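Scyllo-inositol 2-dehydrogenase (NADP(+)) IolW (Bacillus subtilis subsp. subtilis, PDB 3GDO) catalyses the reversible NADPH-dependent reduction of scyllo-inosose to scyllo-inositol and cannot use NADH in place of NADPH. Local coordinates at residues N124-N129 against I182-L187; N147-S152 against H188-P193; T174-G179 against R331-A336. All blocks are in the same frame, centred on the assembly; numbering follows the deposited sequence.

From the N terminus the chain first builds the nucleotide-binding Rossmann domain, and contact 1 begins as it leaves the last strand of that sheet: 124-129 meets 182-187, in helix 174-190, closing a loop of some fifty residues. Inside that loop runs strand 146-152, whose partner 188-193 at the end of the same helix closes contact 2. Contact 3 starts earlier on the helix, at 174-179, and closes the longest loop, with 331-336 in helix 323-342. Every pair of contacts crosses and none nests. All three share helix 174-190, which is thereby tied to the loop that follows the last Rossmann strand, the mixed sheet and a second helix.

Contact 1 of 3, residues N124-N129 against I182-L187; sequences NRRWDN and IIDQTL
R126 sets the edge of its guanidinium against the carboxylate of D184 and grips it side-on in a two-pronged salt bridge. One prong runs from R126 NE to D184 OD2 over 2.7 Å, the other from R126 NH2 to D184 OD1 over 2.8 Å. Both are nearly straight, each oxygen is met on its syn side, and the two flat groups lie within 10° of a common plane. Arginine suits the place because two of its nitrogens match the spacing of two carboxylate oxygens, which a lysine could not do. Its chain reaches across fully extended from CG to NE.

Next along the helix, Q185 sends its amide to the backbone: Q185 NE2 donates to R125 O at 2.8 Å. The acceptor lies in the amide plane, whereas the donor stands well above the carbonyl plane, 49° out of it. The same nitrogen also donates to a water 2.9 Å from Q185 NE2, which lies 2.8 Å from D128 OD2 and links the amide to that carboxylate. With Q185 OE1 bonded to Y239 OH, both ends of the amide are engaged and its rotation is fixed, a role for a group that can donate and accept at once.

R126 NH2 also forms a salt bridge to E325, so two acids share the buried guanidinium and fix its orientation. Further out, R125 bends at chi2 and turns its guanidinium away, NH1 bonded to N124 OD1 and NH2 in a salt bridge to E257, tying down the residue whose carbonyl Q185 grips. D128 OD1 bonds Y302 OH.

This ties the chain leaving Rossmann strand 119-122 to helix 174-190 of the family's C-terminal alpha/beta domain; on that helix I183 faces helix 323-342 and T186 packs on strand 222-228.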
loop_
_atom_site.group_PDB
_atom_site.type_symbol
_atom_site.label_atom_id
_atom_site.label_comp_id
_atom_site.label_asym_id
_atom_site.label_seq_id
_atom_site.Cartn_x
_atom_site.Cartn_y
_atom_site.Cartn_z
ATOM N N ASN B 124 -4.604 22.713 6.347
ATOM C CA ASN B 124 -4.028 22.760 7.672
ATOM C C ASN B 124 -3.363 21.464 8.098
ATOM O O ASN B 124 -2.655 21.479 9.082
ATOM C CB ASN B 124 -5.036 23.237 8.727
ATOM C CG ASN B 124 -6.172 22.261 8.956
ATOM O OD1 ASN B 124 -6.609 21.560 8.059
ATOM N ND2 ASN B 124 -6.665 22.231 10.185
ATOM N N ARG B 125 -3.583 20.360 7.363
ATOM C CA ARG B 125 -2.891 19.095 7.695
ATOM C C ARG B 125 -1.382 19.188 7.505
ATOM O O ARG B 125 -0.676 18.237 7.839
ATOM C CB ARG B 125 -3.414 17.868 6.890
ATOM C CG ARG B 125 -4.857 17.414 7.121
ATOM C CD ARG B 125 -5.532 18.113 8.238
ATOM N NE ARG B 125 -6.731 17.408 8.657
ATOM C CZ ARG B 125 -7.920 17.979 8.854
ATOM N NH1 ARG B 125 -8.113 19.279 8.644
ATOM N NH2 ARG B 125 -8.936 17.235 9.264
ATOM N N ARG B 126 -0.867 20.301 6.969
ATOM C CA ARG B 126 0.575 20.518 7.017
ATOM C C ARG B 126 1.015 20.786 8.461
ATOM O O ARG B 126 2.203 20.775 8.732
ATOM C CB ARG B 126 1.048 21.670 6.140
ATOM C CG ARG B 126 0.829 21.492 4.641
ATOM C CD ARG B 126 1.377 22.701 3.889
ATOM N NE ARG B 126 0.910 22.713 2.513
ATOM C CZ ARG B 126 1.203 23.655 1.620
ATOM N NH1 ARG B 126 1.986 24.700 1.933
ATOM N NH2 ARG B 126 0.694 23.562 0.399
ATOM N N TRP B 127 0.076 21.072 9.357
ATOM C CA TRP B 127 0.424 21.262 10.803
ATOM C C TRP B 127 -0.146 20.161 11.724
ATOM O O TRP B 127 -0.281 20.359 12.942
ATOM C CB TRP B 127 0.130 22.723 11.288
ATOM C CG TRP B 127 0.963 23.743 10.487
ATOM C CD1 TRP B 127 2.221 24.245 10.804
ATOM C CD2 TRP B 127 0.611 24.328 9.223
ATOM N NE1 TRP B 127 2.662 25.079 9.803
ATOM C CE2 TRP B 127 1.694 25.155 8.827
ATOM C CE3 TRP B 127 -0.501 24.196 8.367
ATOM C CZ2 TRP B 127 1.688 25.865 7.632
ATOM C CZ3 TRP B 127 -0.509 24.909 7.177
ATOM C CH2 TRP B 127 0.576 25.746 6.827
ATOM N N ASP B 128 -0.476 19.000 11.134
ATOM C CA ASP B 128 -0.784 17.770 11.884
ATOM C C ASP B 128 0.484 17.276 12.597
ATOM O O ASP B 128 1.601 17.422 12.059
ATOM C CB ASP B 128 -1.281 16.657 10.945
ATOM C CG ASP B 128 -2.772 16.722 10.683
ATOM O OD1 ASP B 128 -3.418 17.727 11.046
ATOM O OD2 ASP B 128 -3.333 15.740 10.113
ATOM N N ASN B 129 0.324 16.721 13.810
ATOM C CA ASN B 129 1.504 16.219 14.535
ATOM C C ASN B 129 2.413 15.293 13.722
ATOM O O ASN B 129 3.624 15.529 13.615
ATOM C CB ASN B 129 1.155 15.627 15.923
ATOM C CG ASN B 129 -0.059 14.678 15.937
ATOM O OD1 ASN B 129 -0.445 14.019 14.933
ATOM N ND2 ASN B 129 -0.657 14.589 17.106
ATOM N N ILE B 182 -3.699 14.516 1.895
ATOM C CA ILE B 182 -2.449 13.754 1.829
ATOM C C ILE B 182 -1.713 14.004 0.509
ATOM O O ILE B 182 -0.492 13.869 0.430
ATOM C CB ILE B 182 -2.683 12.232 2.166
ATOM C CG1 ILE B 182 -3.705 11.580 1.220
ATOM C CG2 ILE B 182 -3.183 12.092 3.619
ATOM C CD1 ILE B 182 -3.724 9.994 1.356
ATOM N N ILE B 183 -2.474 14.428 -0.510
ATOM C CA ILE B 183 -1.913 14.946 -1.748
ATOM C C ILE B 183 -1.141 16.253 -1.463
ATOM O O ILE B 183 -0.014 16.438 -1.932
ATOM C CB ILE B 183 -3.019 15.186 -2.787
ATOM C CG1 ILE B 183 -3.521 13.852 -3.345
ATOM C CG2 ILE B 183 -2.529 16.103 -3.954
ATOM C CD1 ILE B 183 -4.841 13.998 -4.191
ATOM N N ASP B 184 -1.729 17.139 -0.673
ATOM C CA ASP B 184 -1.099 18.430 -0.375
ATOM C C ASP B 184 0.230 18.192 0.330
ATOM O O ASP B 184 1.265 18.855 0.032
ATOM C CB ASP B 184 -2.016 19.318 0.503
ATOM C CG ASP B 184 -1.336 20.646 0.928
ATOM O OD1 ASP B 184 -1.175 21.532 0.061
ATOM O OD2 ASP B 184 -0.956 20.811 2.133
ATOM N N GLN B 185 0.211 17.241 1.265
ATOM C CA GLN B 185 1.405 16.917 2.038
ATOM C C GLN B 185 2.502 16.433 1.097
ATOM O O GLN B 185 3.667 16.857 1.197
ATOM C CB GLN B 185 1.087 15.842 3.060
ATOM C CG GLN B 185 0.286 16.377 4.245
ATOM C CD GLN B 185 0.016 15.333 5.330
ATOM O OE1 GLN B 185 0.093 14.134 5.093
ATOM N NE2 GLN B 185 -0.287 15.798 6.526
ATOM N N THR B 186 2.105 15.564 0.165
ATOM C CA THR B 186 3.040 14.978 -0.799
ATOM C C THR B 186 3.630 16.043 -1.711
ATOM O O THR B 186 4.853 16.026 -1.982
ATOM C CB THR B 186 2.392 13.866 -1.670
ATOM O OG1 THR B 186 1.682 12.944 -0.818
ATOM C CG2 THR B 186 3.444 13.130 -2.444
ATOM N N LEU B 187 2.768 16.937 -2.219
ATOM C CA LEU B 187 3.227 18.048 -3.079
ATOM C C LEU B 187 4.154 18.949 -2.264
ATOM O O LEU B 187 5.181 19.387 -2.758
ATOM C CB LEU B 187 2.056 18.834 -3.606
ATOM C CG LEU B 187 1.126 18.042 -4.549
ATOM C CD1 LEU B 187 0.088 18.970 -5.094
ATOM C CD2 LEU B 187 1.853 17.318 -5.634
HETATM O O HOH W 1 -1.555 14.225 8.634
#

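Contact 2 of 3, residues N147-S152 against H188-P193; sequences NTYQVS and HLFGMP
Y149 on strand 146-152 and F190 in the last turn of helix 174-190 bring their CA atoms no nearer than 10.3 Å, a gap bridged by side chains alone. At its start the strand carries a classic beta bulge, N147 and T148 both facing H242, while the helix ends just after F190, at G191, whose positive phi of 76° a residue without a side chain adopts easily. Y149 points at the helix, CG anti to its own nitrogen (chi1 180°), which stands the ring up from the sheet. F190 meets it in a T-shaped stack: the edge carrying CE2 and CZ is turned to one face of the tyrosine, with ring centroids 5.2 Å apart and planes at 79°. The approach is off-centre, and F190 CE2 lies 3.7 Å from Y149 CG.

This is a helix lying on the face of an open mixed sheet, as in the C-terminal domain of the Gfo/Idh/MocA family. Nearer the hydroxyl end of the tyrosine, L189 adds a methyl, with L189 CD1 at 3.6 Å from Y149 CE1. Were Y149 cut back to alanine, the F190 edge would probably lose the ring face it rests on, and a gap would open beside L189. F131 of helix 129-139 packs against Y149 and L189, while Q150, next along the strand, packs on Y227 of the second subunit.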
loop_
_atom_site.group_PDB
_atom_site.type_symbol
_atom_site.label_atom_id
_atom_site.label_comp_id
_atom_site.label_asym_id
_atom_site.label_seq_id
_atom_site.Cartn_x
_atom_site.Cartn_y
_atom_site.Cartn_z
ATOM N N ASN B 147 12.713 6.918 -1.157
ATOM C CA ASN B 147 12.435 6.228 -2.418
ATOM C C ASN B 147 10.969 5.778 -2.528
ATOM O O ASN B 147 10.461 5.562 -3.617
ATOM C CB ASN B 147 13.416 5.053 -2.631
ATOM C CG ASN B 147 13.288 3.971 -1.570
ATOM O OD1 ASN B 147 12.268 3.263 -1.497
ATOM N ND2 ASN B 147 14.311 3.827 -0.748
ATOM N N THR B 148 10.311 5.626 -1.384
ATOM C CA THR B 148 8.926 5.161 -1.344
ATOM C C THR B 148 8.199 5.908 -0.235
ATOM O O THR B 148 8.689 5.979 0.933
ATOM C CB THR B 148 8.838 3.622 -1.067
ATOM O OG1 THR B 148 9.598 2.910 -2.032
ATOM C CG2 THR B 148 7.415 3.115 -1.172
ATOM N N TYR B 149 7.002 6.401 -0.561
ATOM C CA TYR B 149 6.242 7.266 0.370
ATOM C C TYR B 149 4.786 6.868 0.267
ATOM O O TYR B 149 4.105 7.166 -0.740
ATOM C CB TYR B 149 6.446 8.762 -0.013
ATOM C CG TYR B 149 5.701 9.743 0.884
ATOM C CD1 TYR B 149 6.239 10.157 2.114
ATOM C CD2 TYR B 149 4.474 10.292 0.490
ATOM C CE1 TYR B 149 5.554 11.067 2.939
ATOM C CE2 TYR B 149 3.793 11.219 1.284
ATOM C CZ TYR B 149 4.321 11.590 2.506
ATOM O OH TYR B 149 3.619 12.479 3.276
ATOM N N GLN B 150 4.313 6.135 1.263
ATOM C CA GLN B 150 2.998 5.462 1.149
ATOM C C GLN B 150 2.139 5.918 2.280
ATOM O O GLN B 150 2.532 5.802 3.457
ATOM C CB GLN B 150 3.130 3.934 1.234
ATOM C CG GLN B 150 3.798 3.323 0.029
ATOM C CD GLN B 150 4.007 1.805 0.168
ATOM O OE1 GLN B 150 4.031 1.260 1.287
ATOM N NE2 GLN B 150 4.191 1.124 -0.977
ATOM N N VAL B 151 0.984 6.467 1.932
ATOM C CA VAL B 151 0.114 7.077 2.950
ATOM C C VAL B 151 -1.269 6.482 2.801
ATOM O O VAL B 151 -1.804 6.402 1.666
ATOM C CB VAL B 151 0.049 8.652 2.814
ATOM C CG1 VAL B 151 -0.692 9.244 3.973
ATOM C CG2 VAL B 151 1.469 9.219 2.748
ATOM N N SER B 152 -1.843 6.022 3.904
ATOM C CA SER B 152 -3.252 5.568 3.811
ATOM C C SER B 152 -4.192 6.333 4.683
ATOM O O SER B 152 -3.827 6.812 5.760
ATOM C CB SER B 152 -3.412 4.062 4.031
ATOM O OG SER B 152 -3.328 3.725 5.380
ATOM N N HIS B 188 3.815 19.146 -0.999
ATOM C CA HIS B 188 4.598 20.006 -0.122
ATOM C C HIS B 188 5.994 19.453 0.008
ATOM O O HIS B 188 6.978 20.202 -0.035
ATOM C CB HIS B 188 3.949 20.148 1.264
ATOM C CG HIS B 188 4.615 21.158 2.151
ATOM N ND1 HIS B 188 4.731 22.495 1.809
ATOM C CD2 HIS B 188 5.205 21.027 3.362
ATOM C CE1 HIS B 188 5.335 23.145 2.790
ATOM N NE2 HIS B 188 5.638 22.280 3.739
ATOM N N LEU B 189 6.092 18.140 0.175
ATOM C CA LEU B 189 7.399 17.515 0.376
ATOM C C LEU B 189 8.236 17.407 -0.892
ATOM O O LEU B 189 9.420 17.590 -0.820
ATOM C CB LEU B 189 7.281 16.131 1.024
ATOM C CG LEU B 189 6.824 15.922 2.464
ATOM C CD1 LEU B 189 6.842 14.429 2.723
ATOM C CD2 LEU B 189 7.720 16.647 3.475
ATOM N N PHE B 190 7.643 17.094 -2.047
ATOM C CA PHE B 190 8.459 16.680 -3.182
ATOM C C PHE B 190 8.150 17.412 -4.487
ATOM O O PHE B 190 8.716 17.055 -5.526
ATOM C CB PHE B 190 8.289 15.159 -3.470
ATOM C CG PHE B 190 8.360 14.276 -2.263
ATOM C CD1 PHE B 190 9.565 14.105 -1.560
ATOM C CD2 PHE B 190 7.219 13.567 -1.840
ATOM C CE1 PHE B 190 9.619 13.231 -0.423
ATOM C CE2 PHE B 190 7.276 12.700 -0.704
ATOM C CZ PHE B 190 8.466 12.527 -0.018
ATOM N N GLY B 191 7.262 18.400 -4.467
ATOM C CA GLY B 191 6.894 19.119 -5.702
ATOM C C GLY B 191 5.963 18.293 -6.562
ATOM O O GLY B 191 5.385 17.302 -6.100
ATOM N N MET B 192 5.803 18.680 -7.817
ATOM C CA MET B 192 4.890 18.002 -8.699
ATOM C C MET B 192 5.532 16.737 -9.251
ATOM O O MET B 192 6.736 16.740 -9.569
ATOM C CB MET B 192 4.460 18.925 -9.863
ATOM C CG MET B 192 3.367 19.999 -9.495
ATOM S SD MET B 192 1.777 19.331 -8.901
ATOM C CE MET B 192 0.897 19.201 -10.413
ATOM N N PRO B 193 4.724 15.655 -9.396
ATOM C CA PRO B 193 5.198 14.414 -9.995
ATOM C C PRO B 193 5.198 14.509 -11.521
ATOM O O PRO B 193 4.704 15.473 -12.088
ATOM C CB PRO B 193 4.148 13.386 -9.539
ATOM C CG PRO B 193 2.877 14.182 -9.466
ATOM C CD PRO B 193 3.307 15.558 -8.971
#

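Contact 3 of 3, residues T174-G179 against R331-A336; sequences TLYDLG and RIIEAA
L175 and Y176, side by side in the first turn of helix 174-190, receive I333 from helix 323-342 between them. Just ahead of them T174 sets the shape of the turn: its carbonyl oxygen accepts from both L178 N and G179 N, the latter at 2.9 Å from T174 O, and so opens a wider pi-type turn.

L175 extends toward the other helix with CG anti to its backbone nitrogen (chi1 174°). There it slides alongside I333 in the opposite sense, with L175 CD2 3.9 Å from I333 CG2, and the same methyl reaches A336 CB at 4.1 Å. A small alanine fits here, letting the leucine come close to the helix surface.

Y176 turns its ring so that I333 CG2 sits over one face, 3.9 Å from the ring centroid of Y176 and 17° off the normal, a CH-pi contact. A beta-branched isoleucine serves well because its CG2 can touch the ring and the leucine together, while I333 CD1 rests at 3.9 Å from L175 O. The phenol OH is hydrogen-bonded to A100 O, in the loop after strand 91-95.

G179 suits the wide turn: a CB there would collide with L175 O.

The short segments run roughly antiparallel, at 145°, with their axes 10.7 Å apart at closest approach. L175 packs on V200 and A336 on V196, both of strand 195-201, and both touch L215 of strand 212-219, so this is the layer of helices covering one face of the mixed sheet in the alpha/beta domain of Gfo/Idh/MocA oxidoreductases.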
loop_
_atom_site.group_PDB
_atom_site.type_symbol
_atom_site.label_atom_id
_atom_site.label_comp_id
_atom_site.label_asym_id
_atom_site.label_seq_id
_atom_site.Cartn_x
_atom_site.Cartn_y
_atom_site.Cartn_z
ATOM N N THR B 174 -14.531 10.878 -1.331
ATOM C CA THR B 174 -13.433 10.882 -0.373
ATOM C C THR B 174 -12.084 11.339 -0.965
ATOM O O THR B 174 -11.191 11.693 -0.201
ATOM C CB THR B 174 -13.214 9.492 0.224
ATOM O OG1 THR B 174 -13.097 8.581 -0.868
ATOM C CG2 THR B 174 -14.379 9.083 1.218
ATOM N N LEU B 175 -11.909 11.293 -2.277
ATOM C CA LEU B 175 -10.670 11.791 -2.882
ATOM C C LEU B 175 -10.566 13.331 -2.729
ATOM O O LEU B 175 -9.526 13.871 -2.321
ATOM C CB LEU B 175 -10.562 11.357 -4.366
ATOM C CG LEU B 175 -9.392 11.911 -5.179
ATOM C CD1 LEU B 175 -8.015 11.510 -4.577
ATOM C CD2 LEU B 175 -9.508 11.531 -6.677
ATOM N N TYR B 176 -11.659 14.041 -3.024
ATOM C CA TYR B 176 -11.715 15.476 -2.704
ATOM C C TYR B 176 -11.631 15.742 -1.207
ATOM O O TYR B 176 -10.870 16.599 -0.760
ATOM C CB TYR B 176 -13.004 16.103 -3.212
ATOM C CG TYR B 176 -12.963 16.434 -4.689
ATOM C CD1 TYR B 176 -13.597 15.614 -5.625
ATOM C CD2 TYR B 176 -12.301 17.567 -5.127
ATOM C CE1 TYR B 176 -13.580 15.947 -6.994
ATOM C CE2 TYR B 176 -12.259 17.907 -6.490
ATOM C CZ TYR B 176 -12.895 17.101 -7.407
ATOM O OH TYR B 176 -12.833 17.453 -8.749
ATOM N N ASP B 177 -12.396 15.007 -0.427
ATOM C CA ASP B 177 -12.503 15.343 0.978
ATOM C C ASP B 177 -11.278 14.915 1.817
ATOM O O ASP B 177 -10.795 15.679 2.651
ATOM C CB ASP B 177 -13.761 14.741 1.560
ATOM C CG ASP B 177 -13.976 15.161 2.980
ATOM O OD1 ASP B 177 -13.541 16.276 3.363
ATOM O OD2 ASP B 177 -14.580 14.397 3.736
ATOM N N LEU B 178 -10.751 13.731 1.569
ATOM C CA LEU B 178 -9.639 13.196 2.379
ATOM C C LEU B 178 -8.368 13.158 1.575
ATOM O O LEU B 178 -7.304 13.543 2.075
ATOM C CB LEU B 178 -9.957 11.771 2.884
ATOM C CG LEU B 178 -11.266 11.524 3.659
ATOM C CD1 LEU B 178 -11.255 10.084 4.212
ATOM C CD2 LEU B 178 -11.560 12.491 4.751
ATOM N N GLY B 179 -8.480 12.693 0.325
ATOM C CA GLY B 179 -7.321 12.603 -0.559
ATOM C C GLY B 179 -6.590 13.932 -0.692
ATOM O O GLY B 179 -5.353 13.953 -0.731
ATOM N N ARG B 331 -5.278 19.808 -9.530
ATOM C CA ARG B 331 -4.662 19.246 -10.725
ATOM C C ARG B 331 -4.378 17.745 -10.560
ATOM O O ARG B 331 -4.591 16.952 -11.487
ATOM C CB ARG B 331 -3.345 19.975 -11.036
ATOM C CG ARG B 331 -3.543 21.342 -11.701
ATOM C CD ARG B 331 -2.397 21.664 -12.657
ATOM N NE ARG B 331 -1.614 22.763 -12.117
ATOM C CZ ARG B 331 -1.882 24.048 -12.349
ATOM N NH1 ARG B 331 -2.916 24.383 -13.127
ATOM N NH2 ARG B 331 -1.122 25.000 -11.792
ATOM N N ILE B 332 -3.889 17.356 -9.377
ATOM C CA ILE B 332 -3.591 15.935 -9.156
ATOM C C ILE B 332 -4.889 15.173 -9.073
ATOM O O ILE B 332 -4.976 14.073 -9.613
ATOM C CB ILE B 332 -2.794 15.687 -7.849
ATOM C CG1 ILE B 332 -1.422 16.330 -7.949
ATOM C CG2 ILE B 332 -2.672 14.124 -7.540
ATOM C CD1 ILE B 332 -0.594 15.804 -9.101
ATOM N N ILE B 333 -5.897 15.756 -8.402
ATOM C CA ILE B 333 -7.210 15.104 -8.266
ATOM C C ILE B 333 -7.865 14.850 -9.641
ATOM O O ILE B 333 -8.336 13.745 -9.898
ATOM C CB ILE B 333 -8.135 15.879 -7.310
ATOM C CG1 ILE B 333 -7.639 15.714 -5.868
ATOM C CG2 ILE B 333 -9.528 15.378 -7.372
ATOM C CD1 ILE B 333 -8.380 16.586 -4.916
ATOM N N GLU B 334 -7.824 15.840 -10.540
ATOM C CA GLU B 334 -8.424 15.693 -11.883
ATOM C C GLU B 334 -7.706 14.678 -12.732
ATOM O O GLU B 334 -8.338 13.913 -13.471
ATOM C CB GLU B 334 -8.496 17.055 -12.629
ATOM C CG GLU B 334 -9.630 17.970 -12.128
ATOM C CD GLU B 334 -9.849 19.254 -13.006
ATOM O OE1 GLU B 334 -10.880 19.337 -13.714
ATOM O OE2 GLU B 334 -8.997 20.170 -12.980
ATOM N N ALA B 335 -6.389 14.640 -12.615
ATOM C CA ALA B 335 -5.584 13.654 -13.354
ATOM C C ALA B 335 -5.820 12.211 -12.854
ATOM O O ALA B 335 -5.856 11.270 -13.640
ATOM C CB ALA B 335 -4.080 14.003 -13.285
ATOM N N ALA B 336 -5.965 12.063 -11.544
ATOM C CA ALA B 336 -6.387 10.775 -10.945
ATOM C C ALA B 336 -7.725 10.311 -11.499
ATOM O O ALA B 336 -7.883 9.133 -11.823
ATOM C CB ALA B 336 -6.494 10.899 -9.416
#